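Local coordinates for protein DNA-(apurinic or apyrimidinic site) endonuclease 2 (Xenopus laevis, PDB 6WCD) that cuts DNA at abasic sites and trims DNA from the 3' end as a metal-dependent repair nuclease, this chain being its catalytic domain, at residues Met1-Trp6 with Ile179-Val184; Asp273-Asn278 with Cys301-Phe306; Cys31-Lys36 with Val138-Cys143; Tyr240-Tyr245 with Leu287-Met292. All blocks are in the same frame, centred on the assembly; numbering follows the deposited sequence. Where two conformers were deposited one is given.

How the contacts relate
Contacts 1, 2 and 3 bridge the two sheets of a DNase I-like β-sandwich and are buried. Contact 4 lies farther out, about 15 Å from the chain centre, where strand 286-291 edges one sheet and meets the start of a helix. Contacts 1 and 2 share neighbouring strands in both sheets: 2-7 beside 303-307, and 177-181 beside 269-278. They are held by van der Waals packing, mostly of methyl groups, without hydrogen bonds across. Contact 3 is more polar, joined by amides and ending at the magnesium ion. Contact 4 mixes hydroxyls with an aromatic face and touches contact 2 through Ser242 and Ile275. Known and probable active-site residues cluster at one end of contacts 1 to 3.

Contact 1: Met1-Trp6 with Ile179-Val184; sequences MKIVSW and IILGDV. With BU1 (1,4-butanediol), chain D.
Ser5 OG lies over one face of the peptide plane that joins Leu181 to Gly182; it stands 3.2 Å from Gly182 CA. OG is also 3.3 Å from Gly182 N, but it sits above the plane, so the angle is poor and no hydrogen bond forms. The hydroxyl is instead bonded to Gln33 NE2. Other flat groups find partners elsewhere: Trp6 points its CB away from the 179-184 segment and its NE1 bonds to His300 O, while the Asp183 carboxylate is bonded to Asn7 ND2. Behind Ser5 the contact is apolar. Leu181 holds CG between its backbone N and carbonyl carbon (chi1 70°), and its CD1 lies 3.9 Å from Ser5 CB. The same methyl meets Ile3 CD1 tip to tip at 3.7 Å, in one of two conformers of Ile3. Strands 2-6 and 179-181 belong to opposite sheets of the sandwich, their axes 8.9 Å apart at closest and 33° from parallel. Gly182 turns the corner at backbone angles where a CB would strike the preceding carbonyl, and Asp183, an active-site proton donor or acceptor, follows directly. At the far end, Met1 N donates to O6 of a 1,4-butanediol at 2.8 Å. With no hydrogen bond between the segments, van der Waals packing alone joins them here, beside the catalytic Asp183.

Contact 2: Asp273-Asn278 with Cys301-Phe306; sequences DYILGN and CPVKAF
The two sheets of the DNase I-like sandwich also close on each other where Ile275 of strand 273-278 packs on Val303 and Ala305 of strand 303-306. The strands run 25° from parallel with their axes 7.3 Å apart at closest, and no hydrogen bond links them. The side chains of Ile275 and Val303 pass alongside one another, pointing opposite ways. With CG1 anti to its carbonyl carbon (chi1 -60°), Ile275 brings CG1 to 3.8 Å from Val303 CG2. Beyond it, CD1 rests over one face of the peptide between Lys304 and Ala305, 3.6 Å from Ala305 N, and touches Ala305 CB at 3.8 Å. The other methyl of Val303, CG1, lies 3.8 Å from the carbonyl O of Asp273. That aspartate, probably important for catalysis as in its relatives, holds His300 ND1 and Thr255 OG1 through OD2, so the apolar packing runs right up to the active site. Strand 303-307 lies between 2-7 and 286-291 in its own sheet: Ser5 and Ile291 touch Val303, and Ile3 and Phe286 touch Ala305. In the other sheet, strand 269-278 pairs antiparallel with 177-181 and with 239-241.

Contact 3: Cys31-Lys36 with Val138-Cys143; sequences CLQETK and VINVYC. With MG (magnesium ion), chain B.
Strands 31-33 and 138-142 run 18° from parallel, axes 7.0 Å apart at closest, with Gln33 across from Tyr142 and Cys31 from Asn140. A bend at chi2 (88°) keeps CD of Gln33 beside Asn140, and NE2 donates to Asn140 OD1 at 2.9 Å, almost straight though above the carbonyl plane, the two amides nearly perpendicular. Asn140 ND2 returns a weak bond to Leu32 O and is hydrogen-bonded to Thr70 OG1. These amides join the two sheets of the DNase I-like sandwich beneath its metal site. A leucine in place of Gln33 would probably leave both Asn140 OD1 and Ser5 OG without the amide nitrogen that bonds them. Beyond the strand, Glu34 sets CB over one face of the Tyr142 ring, a CH-pi contact 4.0 Å from its centroid. Its OE1 binds magnesium at 2.0 Å; waters 2 to 5 and Asn9 OD1 complete six ligands. Water 3 is hydrogen-bonded to the hydroxyl of Tyr142, probably an active-site residue; water 2 donates to Glu34 OE2 at 2.6 Å.

Contact 4: Tyr240-Tyr245 with Leu287-Met292; sequences YDSFRY and LDSVIM
Ser242 and Phe243, in the first turn of a helix for which Asp241 is the N-cap residue, meet Ser289 and Ile291 of the edge strand 286-291 of the sandwich. That strand carries a classic β bulge, Leu287 and Asp288 both facing Phe306 of the next strand. The polar part is a hydrogen bond between hydroxyls, Ser242 OG and Ser289 OG 2.7 Å apart. Chi1 of Ser242 (66°) sets OG toward Ser289; this OG is also hydrogen-bonded to Ile275 O, which ties the helix start to strand 269-278. The aromatic part centres on the Phe243 ring. In the conformer given for Ile291, CD1 makes a CH-pi contact over one face, 3.9 Å from the ring centroid and offset toward the rim, and CG1 lies 3.7 Å from Phe243 CE1. The two side chains cross at about a right angle. Ser289 O comes to the ring edge, 3.4 Å from Phe243 CD1. An alanine in place of Phe243 would probably open a gap beside CG1 and CD1 of Ile291. Back at the bulge, Asp288 OD1 takes a weak bond from Ser289 N at 2.8 Å and another hydrogen bond from His247 NE2.

Contact 1: Met1-Trp6 with Ile179-Val184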
loop_
_atom_site.group_PDB
_atom_site.type_symbol
_atom_site.label_atom_id
_atom_site.label_comp_id
_atom_site.label_asym_id
_atom_site.label_seq_id
_atom_site.Cartn_x
_atom_site.Cartn_y
_atom_site.Cartn_z
ATOM N N MET A 1 -9.244 -7.442 -13.717
ATOM C CA MET A 1 -9.085 -7.016 -12.251
ATOM C C MET A 1 -8.285 -5.741 -12.223
ATOM O O MET A 1 -7.316 -5.602 -12.956
ATOM C CB MET A 1 -8.362 -8.065 -11.443
ATOM C CG MET A 1 -8.512 -7.940 -9.976
ATOM S SD MET A 1 -7.823 -9.482 -9.305
ATOM C CE MET A 1 -7.597 -8.947 -7.631
ATOM N N LYS A 2 -8.704 -4.792 -11.420
ATOM C CA LYS A 2 -8.010 -3.522 -11.303
ATOM C C LYS A 2 -7.720 -3.184 -9.861
ATOM O O LYS A 2 -8.546 -3.431 -8.973
ATOM C CB LYS A 2 -8.883 -2.444 -11.913
ATOM C CG LYS A 2 -9.015 -2.577 -13.406
ATOM C CD LYS A 2 -10.052 -1.639 -13.977
ATOM C CE LYS A 2 -11.433 -1.958 -13.500
ATOM N NZ LYS A 2 -12.440 -1.261 -14.376
ATOM N N ILE A 3 -6.544 -2.603 -9.619
ATOM C CA ILE A 3 -6.121 -2.239 -8.271
ATOM C C ILE A 3 -5.511 -0.847 -8.280
ATOM O O ILE A 3 -4.749 -0.479 -9.173
ATOM C CB ILE A 3 -5.131 -3.269 -7.700
ATOM C CG1 ILE A 3 -4.797 -2.963 -6.243
ATOM C CG2 ILE A 3 -3.867 -3.342 -8.554
ATOM C CD1 ILE A 3 -4.228 -4.152 -5.535
ATOM N N VAL A 4 -5.901 -0.046 -7.299
ATOM C CA VAL A 4 -5.474 1.331 -7.174
ATOM C C VAL A 4 -4.750 1.490 -5.851
ATOM O O VAL A 4 -5.139 0.883 -4.841
ATOM C CB VAL A 4 -6.665 2.298 -7.244
ATOM C CG1 VAL A 4 -6.323 3.693 -6.742
ATOM C CG2 VAL A 4 -7.198 2.392 -8.644
ATOM N N SER A 5 -3.735 2.319 -5.857
ATOM C CA SER A 5 -3.041 2.767 -4.639
ATOM C C SER A 5 -3.046 4.290 -4.619
ATOM O O SER A 5 -2.780 4.928 -5.637
ATOM C CB SER A 5 -1.608 2.266 -4.608
ATOM O OG SER A 5 -0.934 2.609 -3.437
ATOM N N TRP A 6 -3.324 4.880 -3.459
ATOM C CA TRP A 6 -3.386 6.329 -3.357
ATOM C C TRP A 6 -3.078 6.807 -1.958
ATOM O O TRP A 6 -3.778 6.445 -1.001
ATOM C CB TRP A 6 -4.770 6.834 -3.758
ATOM C CG TRP A 6 -4.911 8.337 -3.923
ATOM C CD1 TRP A 6 -3.902 9.274 -4.127
ATOM C CD2 TRP A 6 -6.128 9.071 -3.927
ATOM N NE1 TRP A 6 -4.448 10.496 -4.284
ATOM C CE2 TRP A 6 -5.827 10.413 -4.117
ATOM C CE3 TRP A 6 -7.473 8.705 -3.772
ATOM C CZ2 TRP A 6 -6.789 11.417 -4.201
ATOM C CZ3 TRP A 6 -8.423 9.691 -3.798
ATOM C CH2 TRP A 6 -8.113 11.029 -4.033
ATOM N N ILE A 179 1.711 -8.533 -4.239
ATOM C CA ILE A 179 1.807 -7.138 -4.653
ATOM C C ILE A 179 2.109 -6.307 -3.424
ATOM O O ILE A 179 1.485 -6.502 -2.379
ATOM C CB ILE A 179 0.513 -6.654 -5.317
ATOM C CG1 ILE A 179 0.389 -7.190 -6.699
ATOM C CG2 ILE A 179 0.460 -5.118 -5.318
ATOM C CD1 ILE A 179 -1.011 -6.932 -7.340
ATOM N N ILE A 180 3.086 -5.427 -3.528
ATOM C CA ILE A 180 3.380 -4.409 -2.514
ATOM C C ILE A 180 3.014 -3.096 -3.160
ATOM O O ILE A 180 3.577 -2.747 -4.211
ATOM C CB ILE A 180 4.828 -4.394 -2.068
ATOM C CG1 ILE A 180 5.261 -5.731 -1.498
ATOM C CG2 ILE A 180 4.994 -3.273 -0.991
ATOM C CD1 ILE A 180 6.736 -5.878 -1.400
ATOM N N LEU A 181 2.093 -2.346 -2.575
ATOM C CA LEU A 181 1.765 -1.056 -3.128
ATOM C C LEU A 181 1.651 -0.005 -2.075
ATOM O O LEU A 181 1.410 -0.300 -0.893
ATOM C CB LEU A 181 0.517 -1.147 -3.954
ATOM C CG LEU A 181 -0.805 -1.378 -3.257
ATOM C CD1 LEU A 181 -1.847 -1.653 -4.330
ATOM C CD2 LEU A 181 -0.859 -2.509 -2.361
ATOM N N GLY A 182 1.897 1.211 -2.474
ATOM C CA GLY A 182 1.697 2.311 -1.566
ATOM C C GLY A 182 2.809 3.296 -1.674
ATOM O O GLY A 182 3.465 3.415 -2.706
ATOM N N ASP A 183 2.967 4.083 -0.613
ATOM C CA ASP A 183 3.854 5.226 -0.548
ATOM C C ASP A 183 5.133 4.720 0.072
ATOM O O ASP A 183 5.219 4.501 1.294
ATOM C CB ASP A 183 3.259 6.364 0.257
ATOM C CG ASP A 183 4.166 7.568 0.368
ATOM O OD1 ASP A 183 5.376 7.520 -0.062
ATOM O OD2 ASP A 183 3.685 8.613 0.901
ATOM N N VAL A 184 6.082 4.409 -0.796
ATOM C CA VAL A 184 7.393 3.927 -0.336
ATOM C C VAL A 184 8.283 5.050 0.142
ATOM O O VAL A 184 9.261 4.817 0.886
ATOM C CB VAL A 184 7.983 3.100 -1.500
ATOM C CG1 VAL A 184 9.400 2.690 -1.240
ATOM C CG2 VAL A 184 7.133 1.876 -1.756
HETATM C C1 BU1 D . -15.460 -9.105 -11.262
HETATM C C2 BU1 D . -14.291 -8.265 -10.731
HETATM C C3 BU1 D . -13.278 -7.927 -11.825
HETATM C C4 BU1 D . -12.233 -9.030 -11.898
HETATM O O5 BU1 D . -15.227 -10.478 -11.066
HETATM O O6 BU1 D . -11.476 -9.031 -13.090
#

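Contact 2: Asp273-Asn278 with Cys301-Phe306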
loop_
_atom_site.group_PDB
_atom_site.type_symbol
_atom_site.label_atom_id
_atom_site.label_comp_id
_atom_site.label_asym_id
_atom_site.label_seq_id
_atom_site.Cartn_x
_atom_site.Cartn_y
_atom_site.Cartn_z
ATOM N N ASP A 273 5.121 6.569 -5.228
ATOM C CA ASP A 273 4.020 5.619 -5.098
ATOM C C ASP A 273 4.154 4.548 -6.167
ATOM O O ASP A 273 4.306 4.839 -7.361
ATOM C CB ASP A 273 2.737 6.396 -5.241
ATOM C CG ASP A 273 2.589 7.450 -4.142
ATOM O OD1 ASP A 273 2.284 7.050 -2.955
ATOM O OD2 ASP A 273 2.799 8.668 -4.385
ATOM N N TYR A 274 4.086 3.303 -5.732
ATOM C CA TYR A 274 4.415 2.157 -6.525
ATOM C C TYR A 274 3.371 1.080 -6.428
ATOM O O TYR A 274 2.659 0.938 -5.434
ATOM C CB TYR A 274 5.739 1.528 -6.049
ATOM C CG TYR A 274 6.951 2.392 -6.098
ATOM C CD1 TYR A 274 7.872 2.234 -7.093
ATOM C CD2 TYR A 274 7.244 3.273 -5.090
ATOM C CE1 TYR A 274 9.045 2.951 -7.124
ATOM C CE2 TYR A 274 8.383 4.027 -5.132
ATOM C CZ TYR A 274 9.294 3.848 -6.119
ATOM O OH TYR A 274 10.487 4.538 -6.176
ATOM N N ILE A 275 3.321 0.250 -7.503
ATOM C CA ILE A 275 2.670 -1.060 -7.477
ATOM C C ILE A 275 3.742 -2.063 -7.850
ATOM O O ILE A 275 4.158 -2.171 -9.015
ATOM C CB ILE A 275 1.438 -1.142 -8.399
ATOM C CG1 ILE A 275 0.421 -0.109 -7.940
ATOM C CG2 ILE A 275 0.905 -2.564 -8.395
ATOM C CD1 ILE A 275 -0.786 0.043 -8.866
ATOM N N LEU A 276 4.265 -2.769 -6.858
ATOM C CA LEU A 276 5.327 -3.750 -7.056
ATOM C C LEU A 276 4.702 -5.126 -7.068
ATOM O O LEU A 276 3.756 -5.397 -6.335
ATOM C CB LEU A 276 6.361 -3.655 -5.913
ATOM C CG LEU A 276 6.902 -2.267 -5.611
ATOM C CD1 LEU A 276 7.810 -2.440 -4.392
ATOM C CD2 LEU A 276 7.578 -1.652 -6.794
ATOM N N GLY A 277 5.153 -5.993 -7.955
ATOM C CA GLY A 277 4.634 -7.354 -7.979
ATOM C C GLY A 277 5.776 -8.321 -8.164
ATOM O O GLY A 277 6.810 -7.986 -8.728
ATOM N N ASN A 278 5.570 -9.557 -7.733
ATOM C CA ASN A 278 6.619 -10.521 -8.018
ATOM C C ASN A 278 6.759 -10.715 -9.535
ATOM O O ASN A 278 5.793 -10.528 -10.301
ATOM C CB ASN A 278 6.360 -11.847 -7.309
ATOM C CG ASN A 278 5.018 -12.449 -7.665
ATOM O OD1 ASN A 278 3.980 -11.946 -7.226
ATOM N ND2 ASN A 278 5.043 -13.566 -8.382
ATOM N N CYS A 301 -1.164 11.827 -6.314
ATOM C CA CYS A 301 -2.200 11.243 -7.161
ATOM C C CYS A 301 -2.133 9.726 -7.103
ATOM O O CYS A 301 -1.132 9.155 -6.685
ATOM C CB CYS A 301 -2.099 11.716 -8.609
ATOM S SG CYS A 301 -0.694 11.120 -9.519
ATOM N N PRO A 302 -3.191 9.034 -7.502
ATOM C CA PRO A 302 -3.169 7.577 -7.472
ATOM C C PRO A 302 -2.296 6.961 -8.556
ATOM O O PRO A 302 -1.953 7.584 -9.574
ATOM C CB PRO A 302 -4.632 7.188 -7.746
ATOM C CG PRO A 302 -5.411 8.437 -7.540
ATOM C CD PRO A 302 -4.472 9.563 -7.931
ATOM N N VAL A 303 -1.996 5.687 -8.335
ATOM C CA VAL A 303 -1.449 4.787 -9.347
ATOM C C VAL A 303 -2.398 3.593 -9.480
ATOM O O VAL A 303 -3.140 3.257 -8.555
ATOM C CB VAL A 303 -0.028 4.339 -9.018
ATOM C CG1 VAL A 303 0.896 5.561 -8.969
ATOM C CG2 VAL A 303 0.065 3.655 -7.658
ATOM N N LYS A 304 -2.445 3.004 -10.673
ATOM C CA LYS A 304 -3.444 1.977 -10.965
ATOM C C LYS A 304 -2.837 0.892 -11.831
ATOM O O LYS A 304 -2.122 1.175 -12.795
ATOM C CB LYS A 304 -4.661 2.610 -11.650
ATOM C CG LYS A 304 -5.815 1.665 -11.936
ATOM C CD LYS A 304 -7.063 2.465 -12.355
ATOM C CE LYS A 304 -8.195 1.550 -12.591
ATOM N NZ LYS A 304 -9.375 2.434 -12.930
ATOM N N ALA A 305 -3.144 -0.359 -11.509
ATOM C CA ALA A 305 -2.752 -1.483 -12.332
ATOM C C ALA A 305 -3.968 -2.233 -12.850
ATOM O O ALA A 305 -5.024 -2.298 -12.185
ATOM C CB ALA A 305 -1.866 -2.443 -11.586
ATOM N N PHE A 306 -3.768 -2.818 -14.019
ATOM C CA PHE A 306 -4.797 -3.527 -14.797
ATOM C C PHE A 306 -4.244 -4.928 -14.969
ATOM O O PHE A 306 -3.131 -5.099 -15.471
ATOM C CB PHE A 306 -5.034 -2.863 -16.162
ATOM C CG PHE A 306 -5.514 -1.427 -16.061
ATOM C CD1 PHE A 306 -4.615 -0.387 -15.857
ATOM C CD2 PHE A 306 -6.850 -1.102 -16.215
ATOM C CE1 PHE A 306 -5.079 0.896 -15.752
ATOM C CE2 PHE A 306 -7.283 0.186 -16.150
ATOM C CZ PHE A 306 -6.355 1.196 -15.918
#

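Contact 3: Cys31-Lys36 with Val138-Cys143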
loop_
_atom_site.group_PDB
_atom_site.type_symbol
_atom_site.label_atom_id
_atom_site.label_comp_id
_atom_site.label_asym_id
_atom_site.label_seq_id
_atom_site.Cartn_x
_atom_site.Cartn_y
_atom_site.Cartn_z
ATOM N N CYS A 31 -6.455 0.711 -2.352
ATOM C CA CYS A 31 -5.562 0.796 -1.221
ATOM C C CYS A 31 -5.231 2.262 -0.969
ATOM O O CYS A 31 -4.634 2.933 -1.832
ATOM C CB CYS A 31 -4.304 -0.007 -1.468
ATOM S SG CYS A 31 -4.621 -1.789 -1.625
ATOM N N LEU A 32 -5.606 2.741 0.182
ATOM C CA LEU A 32 -5.361 4.121 0.604
ATOM C C LEU A 32 -4.289 4.154 1.662
ATOM O O LEU A 32 -4.271 3.324 2.590
ATOM C CB LEU A 32 -6.614 4.767 1.159
ATOM C CG LEU A 32 -7.820 4.766 0.212
ATOM C CD1 LEU A 32 -9.013 5.467 0.842
ATOM C CD2 LEU A 32 -7.514 5.363 -1.119
ATOM N N GLN A 33 -3.407 5.140 1.538
ATOM C CA GLN A 33 -2.430 5.427 2.583
ATOM C C GLN A 33 -2.639 6.809 3.188
ATOM O O GLN A 33 -3.149 7.729 2.568
ATOM C CB GLN A 33 -0.994 5.314 2.054
ATOM C CG GLN A 33 -0.728 3.970 1.418
ATOM C CD GLN A 33 -1.077 3.934 -0.035
ATOM O OE1 GLN A 33 -0.883 4.907 -0.761
ATOM N NE2 GLN A 33 -1.546 2.797 -0.477
ATOM N N GLU A 34 -2.205 6.919 4.441
ATOM C CA GLU A 34 -2.393 8.103 5.278
ATOM C C GLU A 34 -3.885 8.456 5.291
ATOM O O GLU A 34 -4.322 9.550 4.920
ATOM C CB GLU A 34 -1.504 9.291 4.846
ATOM C CG GLU A 34 -1.374 10.246 6.011
ATOM C CD GLU A 34 -0.674 11.525 5.712
ATOM O OE1 GLU A 34 -0.575 11.933 4.535
ATOM O OE2 GLU A 34 -0.224 12.162 6.734
ATOM N N THR A 35 -4.668 7.509 5.803
ATOM C CA THR A 35 -6.102 7.730 5.982
ATOM C C THR A 35 -6.375 8.823 7.005
ATOM O O THR A 35 -7.403 9.511 6.908
ATOM C CB THR A 35 -6.802 6.478 6.466
ATOM O OG1 THR A 35 -6.246 6.186 7.746
ATOM C CG2 THR A 35 -6.591 5.321 5.513
ATOM N N LYS A 36 -5.476 9.018 7.986
ATOM C CA LYS A 36 -5.660 9.882 9.153
ATOM C C LYS A 36 -6.866 9.474 9.968
ATOM O O LYS A 36 -7.365 10.247 10.764
ATOM C CB LYS A 36 -5.674 11.375 8.785
ATOM C CG LYS A 36 -4.396 11.813 8.055
ATOM C CD LYS A 36 -4.275 13.317 7.857
ATOM C CE LYS A 36 -3.031 13.620 7.065
ATOM N NZ LYS A 36 -2.779 15.093 7.123
ATOM N N VAL A 138 -1.889 -8.838 -1.103
ATOM C CA VAL A 138 -1.727 -7.414 -1.310
ATOM C C VAL A 138 -1.244 -6.781 -0.015
ATOM O O VAL A 138 -1.920 -6.874 1.027
ATOM C CB VAL A 138 -3.064 -6.804 -1.770
ATOM C CG1 VAL A 138 -2.956 -5.331 -1.878
ATOM C CG2 VAL A 138 -3.516 -7.418 -3.068
ATOM N N ILE A 139 -0.061 -6.166 -0.054
ATOM C CA ILE A 139 0.545 -5.532 1.088
ATOM C C ILE A 139 0.503 -4.041 0.848
ATOM O O ILE A 139 1.230 -3.549 -0.009
ATOM C CB ILE A 139 1.984 -5.996 1.259
ATOM C CG1 ILE A 139 2.051 -7.524 1.269
ATOM C CG2 ILE A 139 2.585 -5.420 2.535
ATOM C CD1 ILE A 139 3.476 -8.103 1.476
ATOM N N ASN A 140 -0.321 -3.344 1.609
ATOM C CA ASN A 140 -0.615 -1.915 1.445
ATOM C C ASN A 140 0.189 -1.174 2.515
ATOM O O ASN A 140 -0.066 -1.362 3.713
ATOM C CB ASN A 140 -2.119 -1.711 1.613
ATOM C CG ASN A 140 -2.547 -0.274 1.660
ATOM O OD1 ASN A 140 -1.732 0.611 1.429
ATOM N ND2 ASN A 140 -3.813 -0.034 1.972
ATOM N N VAL A 141 1.174 -0.355 2.109
ATOM C CA VAL A 141 2.131 0.257 3.057
ATOM C C VAL A 141 2.215 1.756 2.927
ATOM O O VAL A 141 2.127 2.330 1.826
ATOM C CB VAL A 141 3.542 -0.338 2.940
ATOM C CG1 VAL A 141 3.540 -1.789 3.262
ATOM C CG2 VAL A 141 4.137 -0.166 1.529
ATOM N N TYR A 142 2.387 2.435 4.075
ATOM C CA TYR A 142 2.695 3.857 4.175
ATOM C C TYR A 142 4.020 3.954 4.900
ATOM O O TYR A 142 4.049 3.918 6.122
ATOM C CB TYR A 142 1.576 4.622 4.898
ATOM C CG TYR A 142 1.805 6.105 5.117
ATOM C CD1 TYR A 142 2.330 6.908 4.127
ATOM C CD2 TYR A 142 1.521 6.703 6.328
ATOM C CE1 TYR A 142 2.572 8.273 4.332
ATOM C CE2 TYR A 142 1.743 8.043 6.542
ATOM C CZ TYR A 142 2.264 8.834 5.546
ATOM O OH TYR A 142 2.498 10.181 5.774
ATOM N N CYS A 143 5.110 4.061 4.165
ATOM C CA CYS A 143 6.435 3.975 4.776
ATOM C C CYS A 143 6.728 5.272 5.538
ATOM O O CYS A 143 6.199 6.346 5.220
ATOM C CB CYS A 143 7.452 3.690 3.693
ATOM S SG CYS A 143 7.262 1.998 2.984
HETATM MG MG MG B . 0.368 13.554 3.760
HETATM O O HOH W 1 2.623 11.086 8.281
HETATM O O HOH W 2 0.640 14.342 5.721
HETATM O O HOH W 3 2.132 12.468 3.927
HETATM O O HOH W 4 0.128 12.831 1.825
HETATM O O HOH W 5 1.425 15.155 2.978
#

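Contact 4: Tyr240-Tyr245 with Leu287-Met292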
loop_
_atom_site.group_PDB
_atom_site.type_symbol
_atom_site.label_atom_id
_atom_site.label_comp_id
_atom_site.label_asym_id
_atom_site.label_seq_id
_atom_site.Cartn_x
_atom_site.Cartn_y
_atom_site.Cartn_z
ATOM N N TYR A 240 9.147 -6.583 -9.333
ATOM C CA TYR A 240 9.275 -5.588 -10.372
ATOM C C TYR A 240 8.415 -4.361 -10.023
ATOM O O TYR A 240 7.285 -4.492 -9.545
ATOM C CB TYR A 240 8.784 -6.102 -11.726
ATOM C CG TYR A 240 9.641 -7.076 -12.463
ATOM C CD1 TYR A 240 10.983 -7.231 -12.164
ATOM C CD2 TYR A 240 9.108 -7.804 -13.526
ATOM C CE1 TYR A 240 11.765 -8.109 -12.863
ATOM C CE2 TYR A 240 9.887 -8.679 -14.246
ATOM C CZ TYR A 240 11.216 -8.831 -13.913
ATOM O OH TYR A 240 12.005 -9.709 -14.616
ATOM N N ASP A 241 8.946 -3.199 -10.364
ATOM C CA ASP A 241 8.222 -1.921 -10.410
ATOM C C ASP A 241 7.316 -1.929 -11.637
ATOM O O ASP A 241 7.787 -1.781 -12.773
ATOM C CB ASP A 241 9.263 -0.815 -10.475
ATOM C CG ASP A 241 8.692 0.592 -10.483
ATOM O OD1 ASP A 241 7.480 0.803 -10.671
ATOM O OD2 ASP A 241 9.512 1.531 -10.338
ATOM N N SER A 242 6.032 -2.168 -11.436
ATOM C CA SER A 242 5.189 -2.469 -12.595
ATOM C C SER A 242 5.073 -1.277 -13.519
ATOM O O SER A 242 4.956 -1.441 -14.728
ATOM C CB SER A 242 3.804 -2.949 -12.132
ATOM O OG SER A 242 3.019 -1.953 -11.449
ATOM N N PHE A 243 5.006 -0.062 -12.975
ATOM C CA PHE A 243 4.939 1.090 -13.851
ATOM C C PHE A 243 6.085 1.076 -14.851
ATOM O O PHE A 243 5.886 1.337 -16.036
ATOM C CB PHE A 243 4.968 2.397 -13.067
ATOM C CG PHE A 243 4.940 3.642 -13.932
ATOM C CD1 PHE A 243 3.824 3.991 -14.669
ATOM C CD2 PHE A 243 6.032 4.471 -14.010
ATOM C CE1 PHE A 243 3.836 5.077 -15.522
ATOM C CE2 PHE A 243 6.052 5.555 -14.810
ATOM C CZ PHE A 243 4.962 5.882 -15.572
ATOM N N ARG A 244 7.312 0.772 -14.392
ATOM C CA ARG A 244 8.447 0.818 -15.297
ATOM C C ARG A 244 8.561 -0.413 -16.173
ATOM O O ARG A 244 9.226 -0.370 -17.212
ATOM C CB ARG A 244 9.739 1.009 -14.481
ATOM C CG ARG A 244 9.849 2.380 -13.920
ATOM C CD ARG A 244 9.914 3.476 -14.978
ATOM N NE ARG A 244 9.997 4.788 -14.332
ATOM C CZ ARG A 244 9.759 5.942 -14.947
ATOM N NH1 ARG A 244 9.329 5.981 -16.191
ATOM N NH2 ARG A 244 9.872 7.065 -14.262
ATOM N N TYR A 245 7.909 -1.514 -15.812
ATOM C CA TYR A 245 7.835 -2.644 -16.710
ATOM C C TYR A 245 7.129 -2.228 -17.996
ATOM O O TYR A 245 7.502 -2.648 -19.084
ATOM C CB TYR A 245 7.086 -3.787 -16.009
ATOM C CG TYR A 245 7.051 -5.090 -16.783
ATOM C CD1 TYR A 245 5.957 -5.425 -17.565
ATOM C CD2 TYR A 245 8.089 -6.001 -16.690
ATOM C CE1 TYR A 245 5.909 -6.623 -18.268
ATOM C CE2 TYR A 245 8.036 -7.187 -17.378
ATOM C CZ TYR A 245 6.970 -7.487 -18.171
ATOM O OH TYR A 245 6.932 -8.676 -18.864
ATOM N N LEU A 287 -1.555 -6.294 -17.361
ATOM C CA LEU A 287 -1.747 -5.662 -18.648
ATOM C C LEU A 287 -1.132 -4.260 -18.725
ATOM O O LEU A 287 -0.692 -3.855 -19.826
ATOM C CB LEU A 287 -3.251 -5.584 -18.974
ATOM C CG LEU A 287 -3.891 -6.941 -19.241
ATOM C CD1 LEU A 287 -5.399 -6.797 -19.130
ATOM C CD2 LEU A 287 -3.527 -7.514 -20.585
ATOM N N ASP A 288 -1.205 -3.502 -17.647
ATOM C CA ASP A 288 -0.660 -2.150 -17.633
ATOM C C ASP A 288 -0.548 -1.690 -16.196
ATOM O O ASP A 288 -1.126 -2.275 -15.280
ATOM C CB ASP A 288 -1.536 -1.212 -18.450
ATOM C CG ASP A 288 -0.809 0.059 -18.943
ATOM O OD1 ASP A 288 0.402 0.291 -18.674
ATOM O OD2 ASP A 288 -1.493 0.836 -19.680
ATOM N N SER A 289 0.225 -0.625 -15.993
ATOM C CA SER A 289 0.377 0.046 -14.712
ATOM C C SER A 289 0.623 1.497 -15.045
ATOM O O SER A 289 1.517 1.774 -15.850
ATOM C CB SER A 289 1.537 -0.555 -13.939
ATOM O OG SER A 289 1.688 0.056 -12.691
ATOM N N VAL A 290 -0.169 2.404 -14.480
ATOM C CA VAL A 290 -0.223 3.786 -14.892
ATOM C C VAL A 290 -0.263 4.703 -13.667
ATOM O O VAL A 290 -0.490 4.278 -12.516
ATOM C CB VAL A 290 -1.447 4.087 -15.785
ATOM C CG1 VAL A 290 -1.490 3.133 -17.012
ATOM C CG2 VAL A 290 -2.706 3.973 -15.008
ATOM N N ILE A 291 -0.086 5.984 -13.949
ATOM C CA ILE A 291 -0.280 7.096 -13.017
ATOM C C ILE A 291 -1.622 7.723 -13.375
ATOM O O ILE A 291 -1.999 7.789 -14.544
ATOM C CB ILE A 291 0.841 8.157 -13.129
ATOM C CG1 ILE A 291 2.210 7.522 -13.341
ATOM C CG2 ILE A 291 0.833 9.077 -11.903
ATOM C CD1 ILE A 291 2.661 6.684 -12.180
ATOM N N MET A 292 -2.347 8.236 -12.382
ATOM C CA MET A 292 -3.634 8.925 -12.579
ATOM C C MET A 292 -3.545 10.399 -12.157
ATOM O O MET A 292 -4.133 10.818 -11.156
ATOM C CB MET A 292 -4.719 8.205 -11.764
ATOM C CG MET A 292 -4.907 6.709 -12.020
ATOM S SD MET A 292 -6.234 5.990 -11.005
ATOM C CE MET A 292 -7.650 6.572 -11.948
#